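Local structure of 1,4-dihydroxy-2-naphthoyl-CoA hydrolase (Synechocystis sp., 4K00) at residues D56-A70 with Q105-L119. The protein hydrolyses 1,4-dihydroxy-2-naphthoyl-CoA to 1,4-dihydroxy-2-naphthoate and CoA, a step in phylloquinone (vitamin K1) biosynthesis. Residues are numbered along the deposited sequence; the frame is centred on the assembly and turned at random. Where two conformers were deposited one is given.
Sequences DFALPLVHASIDFFA and QLLARAQTHHVCIAL
Arg109 sets CG between its backbone N and carbonyl carbon (chi1 72°) and then runs extended to NE, while Asp67 turns CG beside its own backbone N (chi1 -57°), which lays the two side chains alongside each other in a salt bridge. Arg109 NE meets Asp67 OD2 at 2.8 Å on its anti side, somewhat out of the carboxylate plane, with NH2 adding a weak bond; the aliphatic CG and CD of Arg109 lie against Phe69 CZ, while the chain's length carries NE to the carboxylate. Asp67 OD1 accepts from His63 ND1 of the second subunit, a bond the two subunits make reciprocally. On the same face, His63 CD2 sits 3.7 Å above the centre of the His113 ring, the planes inclined at 48°, and a water joins His63 NE2, Ser65 OG and Gln111 OE1; Gln111 NE2 bonds to Asp95 OD1. The opposite face is apolar where helix 26-43 packs: small Ala110 lets its CB come within 3.8 Å of Ile66 CB, and Ile66 reaches Phe29 and Leu30. Backbone bonds zip 61-68 antiparallel to 106-115, the register shifting by one at a classic bulge, where Val62 and His63 both face His113. Strand 61-68 also pairs with its second-subunit counterpart, continuing the sheet, as is characteristic of hotdog-fold thioesterase dimers.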
ATOM      1  N   ASP A  56      17.659   4.714  20.139  1.00 38.21           N
ATOM      2  CA  ASP A  56      18.637   5.781  20.379  1.00 38.80           C
ATOM      3  C   ASP A  56      18.780   6.665  19.142  1.00 34.21           C
ATOM      4  O   ASP A  56      19.098   7.855  19.253  1.00 29.66           O
ATOM      5  CB  ASP A  56      20.021   5.204  20.701  1.00 38.60           C
ATOM      6  CG  ASP A  56      20.120   4.605  22.095  1.00 38.71           C
ATOM      7  OD1 ASP A  56      19.190   4.772  22.919  1.00 37.04           O
ATOM      8  OD2 ASP A  56      21.165   3.966  22.356  1.00 37.01           O
ATOM      9  N   PHE A  57      18.583   6.062  17.967  1.00 30.06           N
ATOM     10  CA  PHE A  57      18.719   6.766  16.702  1.00 30.77           C
ATOM     11  C   PHE A  57      17.552   6.489  15.774  1.00 28.11           C
ATOM     12  O   PHE A  57      16.825   5.505  15.919  1.00 27.43           O
ATOM     13  CB  PHE A  57      20.012   6.357  15.994  1.00 31.41           C
ATOM     14  CG  PHE A  57      21.230   6.600  16.810  1.00 33.59           C
ATOM     15  CD1 PHE A  57      21.847   7.839  16.800  1.00 34.70           C
ATOM     16  CD2 PHE A  57      21.746   5.601  17.618  1.00 38.99           C
ATOM     17  CE1 PHE A  57      22.965   8.076  17.575  1.00 35.84           C
ATOM     18  CE2 PHE A  57      22.869   5.832  18.398  1.00 41.43           C
ATOM     19  CZ  PHE A  57      23.478   7.071  18.373  1.00 40.09           C
ATOM     20  N   ALA A  58      17.382   7.366  14.802  1.00 25.72           N
ATOM     21  CA  ALA A  58      16.538   7.067  13.680  1.00 24.31           C
ATOM     22  C   ALA A  58      17.325   7.228  12.387  1.00 21.70           C
ATOM     23  O   ALA A  58      18.341   7.921  12.350  1.00 21.64           O
ATOM     24  CB  ALA A  58      15.309   7.963  13.692  1.00 26.53           C
ATOM     25  N   LEU A  59      16.861   6.565  11.336  1.00 20.48           N
ATOM     26  CA  LEU A  59      17.437   6.733  10.005  1.00 23.51           C
ATOM     27  C   LEU A  59      16.367   7.107   9.003  1.00 22.23           C
ATOM     28  O   LEU A  59      16.078   6.344   8.084  1.00 24.04           O
ATOM     29  CB  LEU A  59      18.101   5.456   9.520  1.00 25.55           C
ATOM     30  CG  LEU A  59      19.434   5.084  10.148  1.00 33.82           C
ATOM     31  CD1 LEU A  59      19.733   3.613   9.882  1.00 35.72           C
ATOM     32  CD2 LEU A  59      20.536   5.968   9.592  1.00 34.28           C
ATOM     33  N   PRO A  60      15.775   8.284   9.181  1.00 21.77           N
ATOM     34  CA  PRO A  60      14.740   8.738   8.267  1.00 23.06           C
ATOM     35  C   PRO A  60      15.284   9.000   6.871  1.00 23.76           C
ATOM     36  O   PRO A  60      16.426   9.432   6.698  1.00 20.90           O
ATOM     37  CB  PRO A  60      14.269  10.047   8.880  1.00 23.09           C
ATOM     38  CG  PRO A  60      15.409  10.516   9.711  1.00 23.86           C
ATOM     39  CD  PRO A  60      16.087   9.273  10.217  1.00 21.68           C
ATOM     40  N   LEU A  61      14.438   8.728   5.894  1.00 24.97           N
ATOM     41  CA  LEU A  61      14.649   9.159   4.541  1.00 27.10           C
ATOM     42  C   LEU A  61      14.262  10.637   4.509  1.00 26.96           C
ATOM     43  O   LEU A  61      13.192  11.010   4.981  1.00 35.94           O
ATOM     44  CB  LEU A  61      13.807   8.255   3.629  1.00 26.95           C
ATOM     45  CG  LEU A  61      13.898   8.411   2.118  1.00 29.77           C
ATOM     46  CD1 LEU A  61      13.545   7.111   1.424  1.00 24.58           C
ATOM     47  CD2 LEU A  61      12.959   9.523   1.678  1.00 37.41           C
ATOM     48  N   VAL A  62      15.159  11.490   4.022  1.00 23.98           N
ATOM     49  CA  VAL A  62      14.920  12.936   4.015  1.00 24.93           C
ATOM     50  C   VAL A  62      14.664  13.521   2.619  1.00 20.15           C
ATOM     51  O   VAL A  62      14.238  14.672   2.483  1.00 21.68           O
ATOM     52  CB  VAL A  62      16.067  13.724   4.679  1.00 28.03           C
ATOM     53  CG1 VAL A  62      16.202  13.326   6.142  1.00 33.98           C
ATOM     54  CG2 VAL A  62      17.375  13.532   3.922  1.00 26.59           C
ATOM     55  N   HIS A  63      14.930  12.731   1.593  1.00 18.36           N
ATOM     56  CA  HIS A  63      14.682  13.145   0.220  1.00 18.20           C
ATOM     57  C   HIS A  63      14.469  11.901  -0.635  1.00 17.62           C
ATOM     58  O   HIS A  63      15.126  10.875  -0.454  1.00 18.29           O
ATOM     59  CB  HIS A  63      15.866  13.973  -0.319  1.00 21.43           C
ATOM     60  CG  HIS A  63      15.824  14.209  -1.801  1.00 20.48           C
ATOM     61  ND1 HIS A  63      15.077  15.217  -2.374  1.00 19.92           N
ATOM     62  CD2 HIS A  63      16.447  13.574  -2.824  1.00 20.17           C
ATOM     63  CE1 HIS A  63      15.225  15.180  -3.690  1.00 20.87           C
ATOM     64  NE2 HIS A  63      16.061  14.199  -3.988  1.00 22.24           N
ATOM     65  N   ALA A  64      13.543  12.012  -1.574  1.00 16.77           N
ATOM     66  CA  ALA A  64      13.364  11.003  -2.602  1.00 16.61           C
ATOM     67  C   ALA A  64      13.061  11.685  -3.918  1.00 15.97           C
ATOM     68  O   ALA A  64      12.412  12.747  -3.950  1.00 18.05           O
ATOM     69  CB  ALA A  64      12.237  10.049  -2.231  1.00 16.43           C
ATOM     70  N   SER A  65      13.545  11.096  -5.006  0.50 18.32           N
ATOM     71  CA  SER A  65      13.122  11.520  -6.329  0.50 19.55           C
ATOM     72  C   SER A  65      13.131  10.345  -7.282  0.50 19.54           C
ATOM     73  O   SER A  65      13.849   9.365  -7.073  0.50 17.90           O
ATOM     74  CB  SER A  65      14.030  12.629  -6.863  0.50 23.15           C
ATOM     75  OG  SER A  65      15.309  12.121  -7.193  0.50 26.38           O
ATOM     76  N   ILE A  66      12.322  10.453  -8.327  1.00 17.75           N
ATOM     77  CA  ILE A  66      12.217   9.397  -9.328  1.00 19.10           C
ATOM     78  C   ILE A  66      11.728   9.972 -10.648  1.00 19.46           C
ATOM     79  O   ILE A  66      10.840  10.819 -10.663  1.00 19.46           O
ATOM     80  CB  ILE A  66      11.325   8.238  -8.824  1.00 18.40           C
ATOM     81  CG1 ILE A  66      11.211   7.116  -9.861  1.00 18.82           C
ATOM     82  CG2 ILE A  66       9.920   8.728  -8.458  1.00 22.69           C
ATOM     83  CD1 ILE A  66      10.891   5.779  -9.219  1.00 18.93           C
ATOM     84  N   ASP A  67      12.347   9.539 -11.754  1.00 20.20           N
ATOM     85  CA  ASP A  67      11.873   9.872 -13.094  1.00 21.91           C
ATOM     86  C   ASP A  67      11.460   8.607 -13.842  1.00 21.24           C
ATOM     87  O   ASP A  67      12.137   7.581 -13.756  1.00 22.51           O
ATOM     88  CB  ASP A  67      12.965  10.579 -13.893  1.00 24.21           C
ATOM     89  CG  ASP A  67      13.473  11.836 -13.210  1.00 25.93           C
ATOM     90  OD1 ASP A  67      12.692  12.785 -13.004  1.00 26.15           O
ATOM     91  OD2 ASP A  67      14.660  11.866 -12.874  1.00 26.00           O
ATOM     92  N   PHE A  68      10.356   8.692 -14.574  1.00 19.46           N
ATOM     93  CA  PHE A  68       9.792   7.535 -15.258  1.00 21.27           C
ATOM     94  C   PHE A  68       9.982   7.678 -16.760  1.00 24.53           C
ATOM     95  O   PHE A  68       9.674   8.722 -17.338  1.00 21.90           O
ATOM     96  CB  PHE A  68       8.310   7.383 -14.905  1.00 23.10           C
ATOM     97  CG  PHE A  68       8.056   7.320 -13.429  1.00 20.05           C
ATOM     98  CD1 PHE A  68       8.157   6.120 -12.744  1.00 24.86           C
ATOM     99  CD2 PHE A  68       7.755   8.471 -12.712  1.00 23.91           C
ATOM    100  CE1 PHE A  68       7.951   6.077 -11.374  1.00 22.46           C
ATOM    101  CE2 PHE A  68       7.553   8.427 -11.345  1.00 21.10           C
ATOM    102  CZ  PHE A  68       7.636   7.230 -10.678  1.00 21.86           C
ATOM    103  N   PHE A  69      10.517   6.622 -17.377  1.00 22.43           N
ATOM    104  CA  PHE A  69      10.843   6.631 -18.786  1.00 23.71           C
ATOM    105  C   PHE A  69       9.887   5.727 -19.572  1.00 24.37           C
ATOM    106  O   PHE A  69       9.542   6.015 -20.716  1.00 24.40           O
ATOM    107  CB  PHE A  69      12.299   6.180 -18.985  1.00 24.00           C
ATOM    108  CG  PHE A  69      13.292   7.001 -18.218  1.00 25.92           C
ATOM    109  CD1 PHE A  69      13.316   8.378 -18.349  1.00 31.39           C
ATOM    110  CD2 PHE A  69      14.195   6.402 -17.359  1.00 25.19           C
ATOM    111  CE1 PHE A  69      14.220   9.143 -17.639  1.00 29.08           C
ATOM    112  CE2 PHE A  69      15.104   7.165 -16.651  1.00 26.27           C
ATOM    113  CZ  PHE A  69      15.111   8.532 -16.784  1.00 26.19           C
ATOM    114  N   ALA A  70       9.469   4.623 -18.964  1.00 19.92           N
ATOM    115  CA  ALA A  70       8.641   3.643 -19.657  1.00 21.33           C
ATOM    116  C   ALA A  70       7.903   2.780 -18.637  1.00 21.63           C
ATOM    117  O   ALA A  70       8.401   2.577 -17.528  1.00 21.35           O
ATOM    118  CB  ALA A  70       9.505   2.780 -20.557  1.00 21.49           C
ATOM    119  N   GLN A 105      15.590  -2.839 -20.885  1.00 30.23           N
ATOM    120  CA  GLN A 105      14.945  -1.539 -21.020  1.00 29.51           C
ATOM    121  C   GLN A 105      14.918  -0.802 -19.683  1.00 24.30           C
ATOM    122  O   GLN A 105      14.398  -1.322 -18.698  1.00 23.56           O
ATOM    123  CB  GLN A 105      13.516  -1.701 -21.530  1.00 31.05           C
ATOM    124  CG  GLN A 105      12.790  -0.385 -21.735  1.00 33.54           C
ATOM    125  CD  GLN A 105      11.337  -0.578 -22.117  1.00 36.60           C
ATOM    126  OE1 GLN A 105      10.705  -1.574 -21.751  1.00 38.07           O
ATOM    127  NE2 GLN A 105      10.797   0.377 -22.848  1.00 39.51           N
ATOM    128  N   LEU A 106      15.458   0.415 -19.673  1.00 24.99           N
ATOM    129  CA  LEU A 106      15.395   1.295 -18.508  1.00 27.38           C
ATOM    130  C   LEU A 106      14.001   1.902 -18.321  1.00 25.10           C
ATOM    131  O   LEU A 106      13.492   2.631 -19.184  1.00 26.27           O
ATOM    132  CB  LEU A 106      16.425   2.420 -18.646  1.00 31.38           C
ATOM    133  CG  LEU A 106      16.516   3.383 -17.462  1.00 28.37           C
ATOM    134  CD1 LEU A 106      17.144   2.700 -16.256  1.00 31.06           C
ATOM    135  CD2 LEU A 106      17.320   4.608 -17.868  1.00 34.36           C
ATOM    136  N   LEU A 107      13.404   1.619 -17.176  1.00 21.14           N
ATOM    137  CA  LEU A 107      12.053   2.089 -16.873  1.00 22.73           C
ATOM    138  C   LEU A 107      12.053   3.385 -16.045  1.00 22.51           C
ATOM    139  O   LEU A 107      11.192   4.248 -16.229  1.00 21.59           O
ATOM    140  CB  LEU A 107      11.304   0.998 -16.127  1.00 21.31           C
ATOM    141  CG  LEU A 107      11.250  -0.351 -16.833  1.00 25.08           C
ATOM    142  CD1 LEU A 107      10.525  -1.368 -15.960  1.00 24.97           C
ATOM    143  CD2 LEU A 107      10.577  -0.203 -18.185  1.00 27.33           C
ATOM    144  N   ALA A 108      13.004   3.497 -15.126  1.00 22.08           N
ATOM    145  CA  ALA A 108      13.024   4.594 -14.157  1.00 22.67           C
ATOM    146  C   ALA A 108      14.409   4.740 -13.543  1.00 22.04           C
ATOM    147  O   ALA A 108      15.161   3.776 -13.448  1.00 22.03           O
ATOM    148  CB  ALA A 108      11.990   4.366 -13.055  1.00 19.05           C
ATOM    149  N   ARG A 109      14.735   5.962 -13.127  1.00 20.24           N
ATOM    150  CA  ARG A 109      15.888   6.224 -12.263  1.00 18.44           C
ATOM    151  C   ARG A 109      15.382   6.941 -11.008  1.00 20.71           C
ATOM    152  O   ARG A 109      14.376   7.651 -11.056  1.00 20.70           O
ATOM    153  CB  ARG A 109      16.919   7.111 -12.977  1.00 20.29           C
ATOM    154  CG  ARG A 109      16.466   8.561 -13.137  1.00 22.55           C
ATOM    155  CD  ARG A 109      17.504   9.447 -13.805  1.00 26.01           C
ATOM    156  NE  ARG A 109      16.985  10.799 -13.986  1.00 28.41           N
ATOM    157  CZ  ARG A 109      17.665  11.811 -14.508  1.00 33.32           C
ATOM    158  NH1 ARG A 109      18.910  11.639 -14.924  1.00 30.62           N
ATOM    159  NH2 ARG A 109      17.093  13.005 -14.616  1.00 40.15           N
ATOM    160  N   ALA A 110      16.069   6.746  -9.888  1.00 19.23           N
ATOM    161  CA  ALA A 110      15.629   7.337  -8.625  1.00 20.48           C
ATOM    162  C   ALA A 110      16.810   7.588  -7.690  1.00 20.94           C
ATOM    163  O   ALA A 110      17.912   7.053  -7.888  1.00 17.19           O
ATOM    164  CB  ALA A 110      14.602   6.436  -7.942  1.00 17.82           C
ATOM    165  N   GLN A 111      16.561   8.419  -6.679  1.00 18.52           N
ATOM    166  CA  GLN A 111      17.498   8.649  -5.588  1.00 18.71           C
ATOM    167  C   GLN A 111      16.725   8.721  -4.282  1.00 20.73           C
ATOM    168  O   GLN A 111      15.599   9.218  -4.254  1.00 20.63           O
ATOM    169  CB  GLN A 111      18.248   9.952  -5.787  1.00 23.50           C
ATOM    170  CG  GLN A 111      19.250   9.926  -6.920  1.00 28.74           C
ATOM    171  CD  GLN A 111      20.189  11.124  -6.894  1.00 37.27           C
ATOM    172  OE1 GLN A 111      19.900  12.144  -6.266  1.00 37.82           O
ATOM    173  NE2 GLN A 111      21.319  11.004  -7.594  1.00 32.76           N
ATOM    174  N   THR A 112      17.305   8.175  -3.215  1.00 19.60           N
ATOM    175  CA  THR A 112      16.834   8.447  -1.858  1.00 18.02           C
ATOM    176  C   THR A 112      18.017   8.866  -0.979  1.00 18.51           C
ATOM    177  O   THR A 112      19.110   8.344  -1.129  1.00 22.52           O
ATOM    178  CB  THR A 112      16.116   7.227  -1.240  1.00 21.73           C
ATOM    179  OG1 THR A 112      16.990   6.090  -1.204  1.00 18.68           O
ATOM    180  CG2 THR A 112      14.860   6.859  -2.032  1.00 21.00           C
ATOM    181  N   HIS A 113      17.800   9.840  -0.100  1.00 18.06           N
ATOM    182  CA  HIS A 113      18.808  10.288   0.854  1.00 18.82           C
ATOM    183  C   HIS A 113      18.304   9.988   2.257  1.00 19.08           C
ATOM    184  O   HIS A 113      17.104  10.161   2.561  1.00 20.63           O
ATOM    185  CB  HIS A 113      19.050  11.800   0.771  1.00 20.66           C
ATOM    186  CG  HIS A 113      19.509  12.292  -0.566  1.00 23.77           C
ATOM    187  ND1 HIS A 113      19.697  11.469  -1.656  1.00 28.24           N
ATOM    188  CD2 HIS A 113      19.815  13.542  -0.985  1.00 23.31           C
ATOM    189  CE1 HIS A 113      20.095  12.192  -2.691  1.00 24.85           C
ATOM    190  NE2 HIS A 113      20.180  13.451  -2.307  1.00 27.74           N
ATOM    191  N   HIS A 114      19.229   9.581   3.108  1.00 17.15           N
ATOM    192  CA  HIS A 114      18.922   9.067   4.432  1.00 18.29           C
ATOM    193  C   HIS A 114      19.891   9.699   5.413  1.00 20.00           C
ATOM    194  O   HIS A 114      21.094   9.841   5.125  1.00 18.76           O
ATOM    195  CB  HIS A 114      19.120   7.548   4.480  1.00 19.38           C
ATOM    196  CG  HIS A 114      18.466   6.808   3.355  1.00 18.29           C
ATOM    197  ND1 HIS A 114      17.419   5.936   3.552  1.00 21.21           N
ATOM    198  CD2 HIS A 114      18.729   6.788   2.026  1.00 19.07           C
ATOM    199  CE1 HIS A 114      17.061   5.414   2.391  1.00 22.22           C
ATOM    200  NE2 HIS A 114      17.832   5.925   1.447  1.00 17.69           N
ATOM    201  N   VAL A 115      19.391  10.067   6.585  1.00 20.85           N
ATOM    202  CA  VAL A 115      20.245  10.658   7.579  1.00 22.45           C
ATOM    203  C   VAL A 115      20.068   9.959   8.910  1.00 24.32           C
ATOM    204  O   VAL A 115      18.998   9.427   9.219  1.00 22.69           O
ATOM    205  CB  VAL A 115      19.978  12.158   7.756  1.00 29.30           C
ATOM    206  CG1 VAL A 115      20.110  12.889   6.428  1.00 27.90           C
ATOM    207  CG2 VAL A 115      18.611  12.381   8.376  1.00 34.68           C
ATOM    208  N   CYS A 116      21.137   9.950   9.689  1.00 21.07           N
ATOM    209  CA  CYS A 116      21.080   9.415  11.025  1.00 21.73           C
ATOM    210  C   CYS A 116      20.857  10.551  12.003  1.00 22.94           C
ATOM    211  O   CYS A 116      21.594  11.534  11.986  1.00 22.75           O
ATOM    212  CB  CYS A 116      22.375   8.688  11.343  1.00 20.81           C
ATOM    213  SG  CYS A 116      22.415   7.947  12.981  1.00 23.48           S
ATOM    214  N   ILE A 117      19.832  10.414  12.845  1.00 22.23           N
ATOM    215  CA  ILE A 117      19.576  11.390  13.899  1.00 24.93           C
ATOM    216  C   ILE A 117      19.475  10.723  15.269  1.00 26.15           C
ATOM    217  O   ILE A 117      18.939   9.619  15.405  1.00 24.94           O
ATOM    218  CB  ILE A 117      18.296  12.205  13.638  1.00 27.95           C
ATOM    219  CG1 ILE A 117      17.093  11.280  13.453  1.00 28.37           C
ATOM    220  CG2 ILE A 117      18.467  13.083  12.411  1.00 29.73           C
ATOM    221  CD1 ILE A 117      15.766  11.999  13.322  1.00 28.56           C
ATOM    222  N   ALA A 118      20.002  11.406  16.274  1.00 26.76           N
ATOM    223  CA  ALA A 118      19.838  10.980  17.653  1.00 30.91           C
ATOM    224  C   ALA A 118      18.453  11.375  18.141  1.00 33.48           C
ATOM    225  O   ALA A 118      17.962  12.456  17.817  1.00 32.77           O
ATOM    226  CB  ALA A 118      20.908  11.601  18.526  1.00 33.16           C
ATOM    227  N   LEU A 119      17.822  10.486  18.901  1.00 36.10           N
ATOM    228  CA  LEU A 119      16.497  10.744  19.461  1.00 36.98           C
ATOM    229  C   LEU A 119      16.628  10.961  20.961  1.00 38.52           C
ATOM    230  O   LEU A 119      17.542  10.431  21.589  1.00 37.38           O
ATOM    231  CB  LEU A 119      15.566   9.557  19.187  1.00 36.19           C
ATOM    232  CG  LEU A 119      15.309   9.216  17.723  1.00 37.00           C
ATOM    233  CD1 LEU A 119      14.490   7.937  17.603  1.00 38.15           C
ATOM    234  CD2 LEU A 119      14.617  10.378  17.022  1.00 36.77           C
TER
HETATM  235  O   HOH W   1      16.503   4.617   6.066  1.00 21.97           O
HETATM  236  O   HOH W   2      17.449  13.586  -6.330  1.00 24.28           O